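Local coordinates for nitroreductase family protein (Sphingopyxis sp., PDB 7DP1), which probably reduces nitro groups of dinitroaniline herbicides, taking electrons from NADPH through a bound flavin mononucleotide, at residues A16-V21 with L164-G169; I40-P45 with N49-Q54; M137-C142 with E176-Y181. The protein carries 1 engineered substitution. All coordinates share one frame; numbering follows the deposited sequence.

Contact 1 of 3, residues A16-V21 with L164-G169. With FMN (flavin mononucleotide), chain C.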
loop_
_atom_site.group_PDB
_atom_site.type_symbol
_atom_site.label_atom_id
_atom_site.label_comp_id
_atom_site.label_asym_id
_atom_site.label_seq_id
_atom_site.Cartn_x
_atom_site.Cartn_y
_atom_site.Cartn_z
ATOM N N ALA A 16 -13.153 2.020 -8.172
ATOM C CA ALA A 16 -14.522 2.319 -7.783
ATOM C C ALA A 16 -15.285 1.068 -7.408
ATOM O O ALA A 16 -16.024 1.090 -6.432
ATOM C CB ALA A 16 -15.246 3.062 -8.895
ATOM N N ARG A 17 -15.094 -0.028 -8.151
ATOM C CA ARG A 17 -15.893 -1.233 -7.920
ATOM C C ARG A 17 -15.269 -2.213 -6.935
ATOM O O ARG A 17 -15.924 -3.189 -6.549
ATOM C CB ARG A 17 -16.192 -1.967 -9.242
ATOM C CG ARG A 17 -16.877 -1.099 -10.288
ATOM C CD ARG A 17 -17.090 -1.774 -11.641
ATOM N NE ARG A 17 -18.281 -1.225 -12.308
ATOM C CZ ARG A 17 -18.260 -0.445 -13.390
ATOM N NH1 ARG A 17 -17.108 -0.113 -13.956
ATOM N NH2 ARG A 17 -19.396 0.008 -13.912
ATOM N N ARG A 18 -14.022 -1.977 -6.534
ATOM C CA ARG A 18 -13.403 -2.818 -5.506
ATOM C C ARG A 18 -14.001 -2.523 -4.133
ATOM O O ARG A 18 -14.039 -1.380 -3.698
ATOM C CB ARG A 18 -11.879 -2.634 -5.454
ATOM C CG ARG A 18 -11.204 -3.574 -4.413
ATOM C CD ARG A 18 -10.102 -2.908 -3.577
ATOM N NE ARG A 18 -10.591 -1.711 -2.894
ATOM C CZ ARG A 18 -11.263 -1.706 -1.750
ATOM N NH1 ARG A 18 -11.552 -2.854 -1.146
ATOM N NH2 ARG A 18 -11.674 -0.544 -1.222
ATOM N N ARG A 19 -14.471 -3.559 -3.451
ATOM C CA ARG A 19 -14.913 -3.400 -2.073
ATOM C C ARG A 19 -14.471 -4.594 -1.235
ATOM O O ARG A 19 -14.079 -5.637 -1.763
ATOM C CB ARG A 19 -16.428 -3.229 -1.995
ATOM C CG ARG A 19 -17.240 -4.473 -2.285
ATOM C CD ARG A 19 -18.757 -4.175 -2.201
ATOM N NE ARG A 19 -19.174 -3.810 -0.846
ATOM C CZ ARG A 19 -20.114 -2.916 -0.529
ATOM N NH1 ARG A 19 -20.823 -2.284 -1.466
ATOM N NH2 ARG A 19 -20.382 -2.688 0.752
ATOM N N SER A 20 -14.513 -4.437 0.078
ATOM C CA SER A 20 -14.215 -5.564 0.933
ATOM C C SER A 20 -15.434 -6.485 0.954
ATOM O O SER A 20 -16.391 -6.231 1.663
ATOM C CB SER A 20 -13.836 -5.082 2.329
ATOM O OG SER A 20 -12.579 -4.411 2.263
ATOM N N VAL A 21 -15.368 -7.570 0.188
ATOM C CA VAL A 21 -16.487 -8.500 0.041
ATOM C C VAL A 21 -16.554 -9.521 1.176
ATOM O O VAL A 21 -15.578 -10.223 1.457
ATOM C CB VAL A 21 -16.388 -9.227 -1.320
ATOM C CG1 VAL A 21 -17.321 -10.393 -1.389
ATOM C CG2 VAL A 21 -16.656 -8.236 -2.452
ATOM N N LEU A 164 -6.576 -5.964 -9.586
ATOM C CA LEU A 164 -6.516 -6.939 -10.681
ATOM C C LEU A 164 -7.620 -7.990 -10.578
ATOM O O LEU A 164 -8.140 -8.468 -11.592
ATOM C CB LEU A 164 -5.158 -7.641 -10.696
ATOM C CG LEU A 164 -4.025 -6.749 -11.202
ATOM C CD1 LEU A 164 -2.627 -7.295 -10.810
ATOM C CD2 LEU A 164 -4.140 -6.569 -12.693
ATOM N N LEU A 165 -7.959 -8.361 -9.347
ATOM C CA LEU A 165 -9.021 -9.329 -9.119
ATOM C C LEU A 165 -10.335 -8.795 -9.650
ATOM O O LEU A 165 -11.024 -9.454 -10.426
ATOM C CB LEU A 165 -9.144 -9.640 -7.624
ATOM C CG LEU A 165 -8.031 -10.509 -7.030
ATOM C CD1 LEU A 165 -8.187 -10.599 -5.517
ATOM C CD2 LEU A 165 -8.055 -11.909 -7.665
ATOM N N VAL A 166 -10.662 -7.578 -9.224
ATOM C CA VAL A 166 -11.879 -6.886 -9.634
ATOM C C VAL A 166 -11.971 -6.804 -11.144
ATOM O O VAL A 166 -13.030 -7.089 -11.741
ATOM C CB VAL A 166 -11.925 -5.469 -9.033
ATOM C CG1 VAL A 166 -12.914 -4.589 -9.775
ATOM C CG2 VAL A 166 -12.262 -5.543 -7.545
ATOM N N GLU A 167 -10.855 -6.431 -11.759
ATOM C CA GLU A 167 -10.751 -6.365 -13.218
ATOM C C GLU A 167 -11.068 -7.708 -13.871
ATOM O O GLU A 167 -11.627 -7.749 -14.970
ATOM C CB GLU A 167 -9.350 -5.914 -13.636
ATOM C CG GLU A 167 -9.157 -5.761 -15.143
ATOM C CD GLU A 167 -7.713 -5.467 -15.525
ATOM O OE1 GLU A 167 -6.819 -6.205 -15.063
ATOM O OE2 GLU A 167 -7.473 -4.510 -16.295
ATOM N N HIS A 168 -10.708 -8.805 -13.213
ATOM C CA HIS A 168 -10.946 -10.115 -13.816
ATOM C C HIS A 168 -12.191 -10.806 -13.255
ATOM O O HIS A 168 -12.380 -12.002 -13.443
ATOM C CB HIS A 168 -9.727 -11.022 -13.652
ATOM C CG HIS A 168 -8.540 -10.606 -14.470
ATOM N ND1 HIS A 168 -7.630 -9.664 -14.040
ATOM C CD2 HIS A 168 -8.115 -11.010 -15.693
ATOM C CE1 HIS A 168 -6.691 -9.508 -14.960
ATOM N NE2 HIS A 168 -6.965 -10.309 -15.974
ATOM N N GLY A 169 -13.052 -10.048 -12.593
ATOM C CA GLY A 169 -14.310 -10.597 -12.132
ATOM C C GLY A 169 -14.243 -11.314 -10.794
ATOM O O GLY A 169 -15.223 -11.933 -10.377
HETATM N N1 FMN C . -12.381 -6.130 7.028
HETATM C C2 FMN C . -12.880 -7.092 7.882
HETATM O O2 FMN C . -14.086 -7.296 7.949
HETATM N N3 FMN C . -12.037 -7.837 8.674
HETATM C C4 FMN C . -10.678 -7.639 8.628
HETATM O O4 FMN C . -9.934 -8.337 9.342
HETATM C C4A FMN C . -10.176 -6.657 7.775
HETATM N N5 FMN C . -8.820 -6.420 7.707
HETATM C C5A FMN C . -8.306 -5.467 6.851
HETATM C C6 FMN C . -6.928 -5.275 6.806
HETATM C C7 FMN C . -6.390 -4.323 5.961
HETATM C C7M FMN C . -4.910 -4.104 5.886
HETATM C C8 FMN C . -7.226 -3.563 5.157
HETATM C C8M FMN C . -6.582 -2.560 4.243
HETATM C C9 FMN C . -8.609 -3.748 5.197
HETATM C C9A FMN C . -9.159 -4.705 6.052
HETATM N N10 FMN C . -10.526 -4.928 6.130
HETATM C C10 FMN C . -11.030 -5.897 6.984
HETATM C "C1'" FMN C . -11.487 -4.164 5.277
HETATM C "C2'" FMN C . -11.771 -2.737 5.738
HETATM O "O2'" FMN C . -12.705 -2.760 6.787
HETATM C "C3'" FMN C . -12.358 -1.972 4.556
HETATM O "O3'" FMN C . -11.306 -1.784 3.633
HETATM C "C4'" FMN C . -12.915 -0.597 4.915
HETATM O "O4'" FMN C . -14.040 -0.652 5.772
HETATM C "C5'" FMN C . -13.357 0.065 3.632
HETATM O "O5'" FMN C . -14.358 -0.741 3.060
HETATM P P FMN C . -14.157 -1.170 1.523
HETATM O O1P FMN C . -15.182 -2.213 1.179
HETATM O O2P FMN C . -14.313 0.059 0.644
HETATM O O3P FMN C . -12.752 -1.719 1.355
#

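Contact 2 of 3, residues I40-P45 with N49-Q54. With FMN (flavin mononucleotide), chain D.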
loop_
_atom_site.group_PDB
_atom_site.type_symbol
_atom_site.label_atom_id
_atom_site.label_comp_id
_atom_site.label_asym_id
_atom_site.label_seq_id
_atom_site.Cartn_x
_atom_site.Cartn_y
_atom_site.Cartn_z
ATOM N N ILE A 40 1.567 -9.714 -12.875
ATOM C CA ILE A 40 1.301 -8.291 -13.143
ATOM C C ILE A 40 1.405 -7.465 -11.871
ATOM O O ILE A 40 1.957 -6.359 -11.889
ATOM C CB ILE A 40 -0.088 -8.068 -13.758
ATOM C CG1 ILE A 40 -0.296 -8.959 -14.992
ATOM C CG2 ILE A 40 -0.238 -6.615 -14.148
ATOM C CD1 ILE A 40 -1.667 -8.825 -15.609
ATOM N N ALA A 41 0.897 -7.994 -10.757
ATOM C CA ALA A 41 0.975 -7.285 -9.475
ATOM C C ALA A 41 2.423 -7.057 -9.043
ATOM O O ALA A 41 2.727 -6.133 -8.307
ATOM C CB ALA A 41 0.229 -8.060 -8.386
ATOM N N GLN A 42 3.319 -7.921 -9.503
ATOM C CA GLN A 42 4.724 -7.793 -9.145
ATOM C C GLN A 42 5.288 -6.489 -9.728
ATOM O O GLN A 42 6.338 -6.026 -9.298
ATOM C CB GLN A 42 5.528 -9.001 -9.636
ATOM C CG GLN A 42 6.914 -9.173 -8.970
ATOM C CD GLN A 42 6.826 -9.506 -7.467
ATOM O OE1 GLN A 42 5.789 -9.991 -6.973
ATOM N NE2 GLN A 42 7.922 -9.247 -6.734
ATOM N N ARG A 43 4.584 -5.883 -10.684
ATOM C CA ARG A 43 5.044 -4.591 -11.229
ATOM C C ARG A 43 4.792 -3.448 -10.267
ATOM O O ARG A 43 5.076 -2.294 -10.579
ATOM C CB ARG A 43 4.363 -4.264 -12.561
ATOM C CG ARG A 43 4.598 -5.326 -13.657
ATOM C CD ARG A 43 6.081 -5.619 -13.881
ATOM N NE ARG A 43 6.861 -4.410 -14.133
ATOM C CZ ARG A 43 8.132 -4.404 -14.513
ATOM N NH1 ARG A 43 8.753 -5.550 -14.765
ATOM N NH2 ARG A 43 8.768 -3.248 -14.696
ATOM N N ALA A 44 4.255 -3.756 -9.096
ATOM C CA ALA A 44 4.129 -2.730 -8.068
ATOM C C ALA A 44 5.505 -2.184 -7.727
ATOM O O ALA A 44 6.512 -2.911 -7.794
ATOM C CB ALA A 44 3.443 -3.291 -6.795
ATOM N N PRO A 45 5.566 -0.881 -7.401
ATOM C CA PRO A 45 6.865 -0.323 -7.020
ATOM C C PRO A 45 7.191 -0.651 -5.584
ATOM O O PRO A 45 6.324 -1.076 -4.807
ATOM C CB PRO A 45 6.665 1.189 -7.204
ATOM C CG PRO A 45 5.233 1.378 -6.810
ATOM C CD PRO A 45 4.488 0.114 -7.282
ATOM N N ASN A 49 13.400 -1.003 -5.083
ATOM C CA ASN A 49 12.929 -2.194 -5.785
ATOM C C ASN A 49 13.120 -3.446 -4.927
ATOM O O ASN A 49 13.286 -4.541 -5.455
ATOM C CB ASN A 49 13.649 -2.368 -7.132
ATOM C CG ASN A 49 12.886 -3.278 -8.103
ATOM O OD1 ASN A 49 11.650 -3.248 -8.173
ATOM N ND2 ASN A 49 13.627 -4.111 -8.841
ATOM N N LEU A 50 13.066 -3.293 -3.607
ATOM C CA LEU A 50 13.222 -4.462 -2.732
ATOM C C LEU A 50 12.140 -5.520 -2.928
ATOM O O LEU A 50 12.408 -6.692 -2.709
ATOM C CB LEU A 50 13.266 -4.061 -1.265
ATOM C CG LEU A 50 14.563 -3.443 -0.749
ATOM C CD1 LEU A 50 14.492 -3.333 0.767
ATOM C CD2 LEU A 50 15.781 -4.244 -1.173
ATOM N N GLN A 51 10.927 -5.123 -3.325
ATOM C CA GLN A 51 9.833 -6.083 -3.474
ATOM C C GLN A 51 9.681 -6.973 -2.220
ATOM O O GLN A 51 9.783 -8.192 -2.306
ATOM C CB GLN A 51 10.059 -6.981 -4.706
ATOM C CG GLN A 51 10.151 -6.210 -6.031
ATOM C CD GLN A 51 10.862 -7.004 -7.109
ATOM O OE1 GLN A 51 10.275 -7.885 -7.752
ATOM N NE2 GLN A 51 12.150 -6.739 -7.273
ATOM N N PRO A 52 9.445 -6.360 -1.059
ATOM C CA PRO A 52 9.539 -7.121 0.201
ATOM C C PRO A 52 8.370 -8.081 0.467
ATOM O O PRO A 52 8.464 -8.868 1.412
ATOM C CB PRO A 52 9.606 -6.013 1.261
ATOM C CG PRO A 52 8.791 -4.868 0.638
ATOM C CD PRO A 52 9.064 -4.949 -0.849
ATOM N N TRP A 53 7.309 -8.034 -0.340
ATOM C CA TRP A 53 6.147 -8.886 -0.132
ATOM C C TRP A 53 6.377 -10.377 -0.420
ATOM O O TRP A 53 7.029 -10.751 -1.394
ATOM C CB TRP A 53 4.961 -8.395 -0.972
ATOM C CG TRP A 53 5.245 -8.147 -2.408
ATOM C CD1 TRP A 53 5.165 -9.048 -3.434
ATOM C CD2 TRP A 53 5.647 -6.901 -2.997
ATOM N NE1 TRP A 53 5.497 -8.441 -4.620
ATOM C CE2 TRP A 53 5.800 -7.125 -4.378
ATOM C CE3 TRP A 53 5.888 -5.613 -2.485
ATOM C CZ2 TRP A 53 6.200 -6.113 -5.264
ATOM C CZ3 TRP A 53 6.267 -4.599 -3.368
ATOM C CH2 TRP A 53 6.423 -4.859 -4.741
ATOM N N GLN A 54 5.806 -11.216 0.428
ATOM C CA GLN A 54 5.819 -12.672 0.205
ATOM C C GLN A 54 4.433 -13.202 0.507
ATOM O O GLN A 54 3.790 -12.746 1.445
ATOM C CB GLN A 54 6.856 -13.369 1.088
ATOM C CG GLN A 54 8.289 -13.175 0.635
ATOM C CD GLN A 54 9.289 -13.769 1.610
ATOM O OE1 GLN A 54 9.883 -13.063 2.424
ATOM N NE2 GLN A 54 9.459 -15.078 1.545
HETATM N N1 FMN D . 13.221 6.244 -6.502
HETATM C C2 FMN D . 14.179 7.223 -6.440
HETATM O O2 FMN D . 14.877 7.429 -7.424
HETATM N N3 FMN D . 14.344 7.977 -5.294
HETATM C C4 FMN D . 13.554 7.776 -4.184
HETATM O O4 FMN D . 13.731 8.487 -3.178
HETATM C C4A FMN D . 12.579 6.770 -4.243
HETATM N N5 FMN D . 11.759 6.505 -3.171
HETATM C C5A FMN D . 10.778 5.539 -3.259
HETATM C C6 FMN D . 9.953 5.308 -2.173
HETATM C C7 FMN D . 8.968 4.331 -2.253
HETATM C C7M FMN D . 8.065 4.107 -1.081
HETATM C C8 FMN D . 8.808 3.581 -3.411
HETATM C C8M FMN D . 7.710 2.555 -3.506
HETATM C C9 FMN D . 9.637 3.813 -4.498
HETATM C C9A FMN D . 10.618 4.799 -4.424
HETATM N N10 FMN D . 11.462 5.043 -5.495
HETATM C C10 FMN D . 12.422 6.018 -5.406
HETATM C "C1'" FMN D . 11.335 4.285 -6.789
HETATM C "C2'" FMN D . 11.884 2.865 -6.697
HETATM O "O2'" FMN D . 13.286 2.869 -6.812
HETATM C "C3'" FMN D . 11.250 2.065 -7.835
HETATM O "O3'" FMN D . 9.858 1.966 -7.626
HETATM C "C4'" FMN D . 11.824 0.661 -8.007
HETATM O "O4'" FMN D . 13.174 0.801 -8.413
HETATM C "C5'" FMN D . 11.044 -0.022 -9.131
HETATM O "O5'" FMN D . 11.122 0.774 -10.317
HETATM P P FMN D . 9.780 1.267 -11.084
HETATM O O1P FMN D . 10.253 2.216 -12.171
HETATM O O2P FMN D . 9.011 0.139 -11.716
HETATM O O3P FMN D . 8.868 1.887 -10.058
HETATM O O HOH W 1 8.575 -10.041 -3.871
HETATM O O HOH W 2 9.184 -2.983 -6.926
#

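Contact 3 of 3, residues M137-C142 with E176-Y181. With FMN (flavin mononucleotide), chain C.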
loop_
_atom_site.group_PDB
_atom_site.type_symbol
_atom_site.label_atom_id
_atom_site.label_comp_id
_atom_site.label_asym_id
_atom_site.label_seq_id
_atom_site.Cartn_x
_atom_site.Cartn_y
_atom_site.Cartn_z
ATOM N N MET A 137 -7.400 -18.371 0.276
ATOM C CA MET A 137 -6.910 -17.372 1.225
ATOM C C MET A 137 -5.421 -17.114 1.003
ATOM O O MET A 137 -4.615 -18.049 1.007
ATOM C CB MET A 137 -7.155 -17.815 2.676
ATOM C CG MET A 137 -6.503 -16.906 3.721
ATOM S SD MET A 137 -7.275 -15.255 3.796
ATOM C CE MET A 137 -8.967 -15.763 4.156
ATOM N N LEU A 138 -5.073 -15.847 0.789
ATOM C CA LEU A 138 -3.678 -15.419 0.641
ATOM C C LEU A 138 -3.193 -14.816 1.931
ATOM O O LEU A 138 -3.787 -13.856 2.443
ATOM C CB LEU A 138 -3.536 -14.396 -0.489
ATOM C CG LEU A 138 -2.175 -13.740 -0.718
ATOM C CD1 LEU A 138 -1.963 -13.502 -2.191
ATOM C CD2 LEU A 138 -2.073 -12.412 0.022
ATOM N N PHE A 139 -2.069 -15.315 2.411
ATOM C CA PHE A 139 -1.446 -14.747 3.591
ATOM C C PHE A 139 -0.205 -13.995 3.166
ATOM O O PHE A 139 0.748 -14.577 2.614
ATOM C CB PHE A 139 -1.104 -15.826 4.607
ATOM C CG PHE A 139 -2.305 -16.408 5.287
ATOM C CD1 PHE A 139 -2.977 -15.684 6.253
ATOM C CD2 PHE A 139 -2.759 -17.682 4.964
ATOM C CE1 PHE A 139 -4.099 -16.212 6.891
ATOM C CE2 PHE A 139 -3.870 -18.219 5.586
ATOM C CZ PHE A 139 -4.545 -17.487 6.569
ATOM N N LEU A 140 -0.240 -12.693 3.415
ATOM C CA LEU A 140 0.831 -11.789 3.012
ATOM C C LEU A 140 1.782 -11.612 4.159
ATOM O O LEU A 140 1.374 -11.218 5.251
ATOM C CB LEU A 140 0.248 -10.434 2.546
ATOM C CG LEU A 140 1.178 -9.234 2.321
ATOM C CD1 LEU A 140 2.345 -9.592 1.430
ATOM C CD2 LEU A 140 0.375 -8.043 1.716
ATOM N N HIS A 141 3.047 -11.946 3.936
ATOM C CA HIS A 141 4.022 -11.829 5.003
ATOM C C HIS A 141 5.365 -11.349 4.479
ATOM O O HIS A 141 5.552 -11.222 3.263
ATOM C CB HIS A 141 4.184 -13.155 5.714
ATOM C CG HIS A 141 4.520 -14.289 4.792
ATOM N ND1 HIS A 141 5.802 -14.696 4.572
ATOM C CD2 HIS A 141 3.713 -15.095 4.058
ATOM C CE1 HIS A 141 5.795 -15.727 3.719
ATOM N NE2 HIS A 141 4.548 -15.980 3.400
ATOM N N CYS A 142 6.286 -11.074 5.398
ATOM C CA CYS A 142 7.610 -10.590 5.023
ATOM C C CYS A 142 8.614 -10.883 6.128
ATOM O O CYS A 142 8.249 -11.292 7.238
ATOM C CB CYS A 142 7.584 -9.080 4.730
ATOM S SG CYS A 142 7.121 -8.048 6.187
ATOM N N GLU A 176 -6.970 -8.303 8.476
ATOM C CA GLU A 176 -5.930 -8.256 9.498
ATOM C C GLU A 176 -6.258 -9.161 10.673
ATOM O O GLU A 176 -5.433 -9.355 11.571
ATOM C CB GLU A 176 -5.740 -6.833 9.994
ATOM C CG GLU A 176 -4.544 -6.159 9.411
ATOM C CD GLU A 176 -4.707 -4.649 9.377
ATOM O OE1 GLU A 176 -5.698 -4.133 9.945
ATOM O OE2 GLU A 176 -3.837 -3.992 8.775
ATOM N N CYS A 177 -7.472 -9.697 10.686
ATOM C CA CYS A 177 -7.910 -10.520 11.814
ATOM C C CYS A 177 -6.986 -11.726 12.050
ATOM O O CYS A 177 -6.821 -12.180 13.182
ATOM C CB CYS A 177 -9.347 -10.998 11.585
ATOM S SG CYS A 177 -9.552 -11.968 10.071
ATOM N N TRP A 178 -6.366 -12.217 10.980
ATOM C CA TRP A 178 -5.456 -13.363 11.063
ATOM C C TRP A 178 -4.194 -13.041 11.866
ATOM O O TRP A 178 -3.581 -13.930 12.471
ATOM C CB TRP A 178 -5.087 -13.843 9.647
ATOM C CG TRP A 178 -6.314 -14.330 8.892
ATOM C CD1 TRP A 178 -7.006 -13.650 7.928
ATOM C CD2 TRP A 178 -7.020 -15.564 9.097
ATOM N NE1 TRP A 178 -8.086 -14.391 7.514
ATOM C CE2 TRP A 178 -8.113 -15.573 8.213
ATOM C CE3 TRP A 178 -6.815 -16.672 9.932
ATOM C CZ2 TRP A 178 -9.003 -16.646 8.131
ATOM C CZ3 TRP A 178 -7.708 -17.742 9.860
ATOM C CH2 TRP A 178 -8.785 -17.720 8.966
ATOM N N ALA A 179 -3.802 -11.770 11.880
ATOM C CA ALA A 179 -2.627 -11.378 12.643
ATOM C C ALA A 179 -2.866 -11.504 14.151
ATOM O O ALA A 179 -1.914 -11.492 14.926
ATOM C CB ALA A 179 -2.199 -9.931 12.274
ATOM N N MET A 180 -4.127 -11.636 14.563
ATOM C CA MET A 180 -4.469 -11.958 15.963
ATOM C C MET A 180 -3.954 -13.314 16.425
ATOM O O MET A 180 -3.862 -13.565 17.623
ATOM C CB MET A 180 -5.982 -11.902 16.182
ATOM C CG MET A 180 -6.545 -10.488 16.210
ATOM S SD MET A 180 -6.181 -9.687 17.790
ATOM C CE MET A 180 -4.595 -8.918 17.462
ATOM N N TYR A 181 -3.663 -14.199 15.479
ATOM C CA TYR A 181 -3.161 -15.538 15.808
ATOM C C TYR A 181 -1.986 -15.864 14.904
ATOM O O TYR A 181 -1.892 -16.987 14.404
ATOM C CB TYR A 181 -4.241 -16.617 15.642
ATOM C CG TYR A 181 -5.498 -16.326 16.401
ATOM C CD1 TYR A 181 -5.580 -16.591 17.766
ATOM C CD2 TYR A 181 -6.596 -15.759 15.768
ATOM C CE1 TYR A 181 -6.718 -16.311 18.475
ATOM C CE2 TYR A 181 -7.749 -15.476 16.474
ATOM C CZ TYR A 181 -7.802 -15.753 17.829
ATOM O OH TYR A 181 -8.943 -15.476 18.546
HETATM N N1 FMN C . -12.381 -6.130 7.028
HETATM C C2 FMN C . -12.880 -7.092 7.882
HETATM O O2 FMN C . -14.086 -7.296 7.949
HETATM N N3 FMN C . -12.037 -7.837 8.674
HETATM C C4 FMN C . -10.678 -7.639 8.628
HETATM O O4 FMN C . -9.934 -8.337 9.342
HETATM C C4A FMN C . -10.176 -6.657 7.775
HETATM N N5 FMN C . -8.820 -6.420 7.707
HETATM C C5A FMN C . -8.306 -5.467 6.851
HETATM C C6 FMN C . -6.928 -5.275 6.806
HETATM C C7 FMN C . -6.390 -4.323 5.961
HETATM C C7M FMN C . -4.910 -4.104 5.886
HETATM C C8 FMN C . -7.226 -3.563 5.157
HETATM C C8M FMN C . -6.582 -2.560 4.243
HETATM C C9 FMN C . -8.609 -3.748 5.197
HETATM C C9A FMN C . -9.159 -4.705 6.052
HETATM N N10 FMN C . -10.526 -4.928 6.130
HETATM C C10 FMN C . -11.030 -5.897 6.984
HETATM C "C1'" FMN C . -11.487 -4.164 5.277
HETATM C "C2'" FMN C . -11.771 -2.737 5.738
HETATM O "O2'" FMN C . -12.705 -2.760 6.787
HETATM C "C3'" FMN C . -12.358 -1.972 4.556
HETATM O "O3'" FMN C . -11.306 -1.784 3.633
HETATM C "C4'" FMN C . -12.915 -0.597 4.915
HETATM O "O4'" FMN C . -14.040 -0.652 5.772
HETATM C "C5'" FMN C . -13.357 0.065 3.632
HETATM O "O5'" FMN C . -14.358 -0.741 3.060
HETATM P P FMN C . -14.157 -1.170 1.523
HETATM O O1P FMN C . -15.182 -2.213 1.179
HETATM O O2P FMN C . -14.313 0.059 0.644
HETATM O O3P FMN C . -12.752 -1.719 1.355
#

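Contact 1 of 3, residues A16-V21 with L164-G169
Phosphate oxygen O3P of flavin mononucleotide (FMN) chain C is gripped by three donors from segment 16-21, and two of them belong to Arg18, the residue that packs on Val166. Arg18 NH1 and Arg18 NH2 each lie 3.0 Å from O3P. The oxygen sits at the edge of the guanidinium and in its plane, so it is pinched between two N-H groups and both bonds are bent. Ser20 OG supplies the third bond to O3P, at 2.8 Å. Arg18 NH2 is shared with FMN O2P at 3.3 Å. The backbone joins in as well: Ser20 N bonds FMN O1P at 2.6 Å, and this bond is nearly straight (176°). The positive guanidinium would also be expected to offset the phosphate charge.

The base of the same arginine meets the helix that ends at 167. Val166 CG2 lies 3.6 Å from Arg18 CB, and the two side chains cross at about a right angle. CG of Arg18 stands opposite its own N (chi1 -177°), and bends at chi2 and chi3 bring the guanidinium round to the phosphate. The other valine methyl, CG1, reaches Arg17 CB at 4.2 Å. Arg18 NH2 also bonds Arg43 O of the second subunit. A leucine in place of Arg18 would probably leave O2P without this donor, O3P with fewer bonds, and that carbonyl of the second subunit without its mate.

Beyond Val166 the helix closes. His168 ND1 bonds Leu164 O at 2.8 Å, with the oxygen in the ring plane. Gly169, at positive phi, is the C-prime residue of a Schellman motif. Val166 backs the arginine's base, while Arg18 and Ser20 form part of the phosphate end of an FMN site of the nitroreductase family, set where two subunits meet.

Contact 2 of 3, residues I40-P45 with N49-Q54
Pro45 and Asn49 bring the two backbones closest, with their CA atoms 6.5 Å apart. Segment 40-45 begins in helix 31-41 and holds a type I beta turn from Ala41 to Ala44. Segment 49-54 is irregular and runs back to strand 54-59. Together they form the helix-to-strand connection of the nitroreductase fold that borders the FMN site. Pro45 CB lies by O3' and Asn49 OD1 by C5' of the ribityl chain of FMN chain D, while Arg18, Ser20 and Arg219 of the second subunit are among its hydrogen-bond partners.

Gln42 links the two sides through both ends of its amide. Its CG is anti to the backbone N (chi1 -163°), and a bend at chi2 (66°) brings the amide up to Gln51 and Trp53. Trp53 NE1 donates to Gln42 OE1 at 2.8 Å. The bond is straight at the hydrogen and lies in the indole plane, but it approaches OE1 from above the carbonyl plane. The other half of the amide, Gln42 NE2, donates to Gln51 OE1 at 2.9 Å, again nearly straight. The two amide planes are turned 54° apart. Gln51 OE1 has a second donor, Val220 N of the second subunit. These bonds satisfy polar groups in a buried setting and should hold the Gln42 amide against flipping.

At the far end of the indole, Trp53 CH2 rests 3.9 Å from Ala44 CB. The carbonyl oxygens of Ala44 and Pro45 lie near the ring plane at the same edge. Trp157 of helix 148-167 stacks with this indole. Gln51 NE2 turns back and donates to Asn49 O, an almost straight bond within the loop. A water donates to both Gln51 O and Trp53 O, and it accepts from Gln42 NE2 at 3.0 Å.

Contact 3 of 3, residues M137-C142 with E176-Y181
Phe139 and Trp178 form a T-shaped (edge-to-face) aromatic pair. The edge of Phe139 points at the face of the five-membered ring of Trp178. The planes stand at 90° and the ring centroids are 5.1 Å apart. The leading atom is Phe139 CE1, 3.5 Å from Trp178 CG. Cys177 SG lies over the opposite face of the indole.

The sulfur contact comes from Met137, also on strand 136-143. Its side chain is bent at chi2 and chi3 (68° and 58°), which brings SD and CE round to the indole. Met137 SD is 4.6 Å from the centroid of the five-membered ring in an oblique Met-aromatic contact. Met137 CE is 3.7 Å from Trp178 NE1, whose hydrogen bond goes to Gln175 OE1.

The hydrogen bonds to the cofactor, FMN chain C, come from the backbone just before Trp178. Glu176 N donates to FMN N5 at 2.7 Å, and Cys177 N donates to FMN O4 at 3.1 Å. The short 3-10 turn 177-180 thus packs on the central sheet through Trp178 while its start meets the flavin. A backbone N-H bonded to flavin N5 is characteristic of the FMN site of nitroreductases.

Contacts 1 and 3 serve the same cofactor, FMN chain C, from its two ends. Contact 1 holds the phosphate and contact 3 the isoalloxazine ring. Their centres are 20 Å apart, and their nearest atoms about 8 Å. Contact 2 borders the other cofactor, FMN chain D, so this one chain lines both sites of the dimer. Contacts 1 and 2 touch where Leu164 CD1 packs 3.6 Å from Ala41 N. Contacts 2 and 3 have centres 18 Å apart and meet at the sheet, where Gln54 O and His141 N are 2.7 Å apart in a probable hydrogen bond. In sequence, both segments of contact 2 fall between those of contact 1.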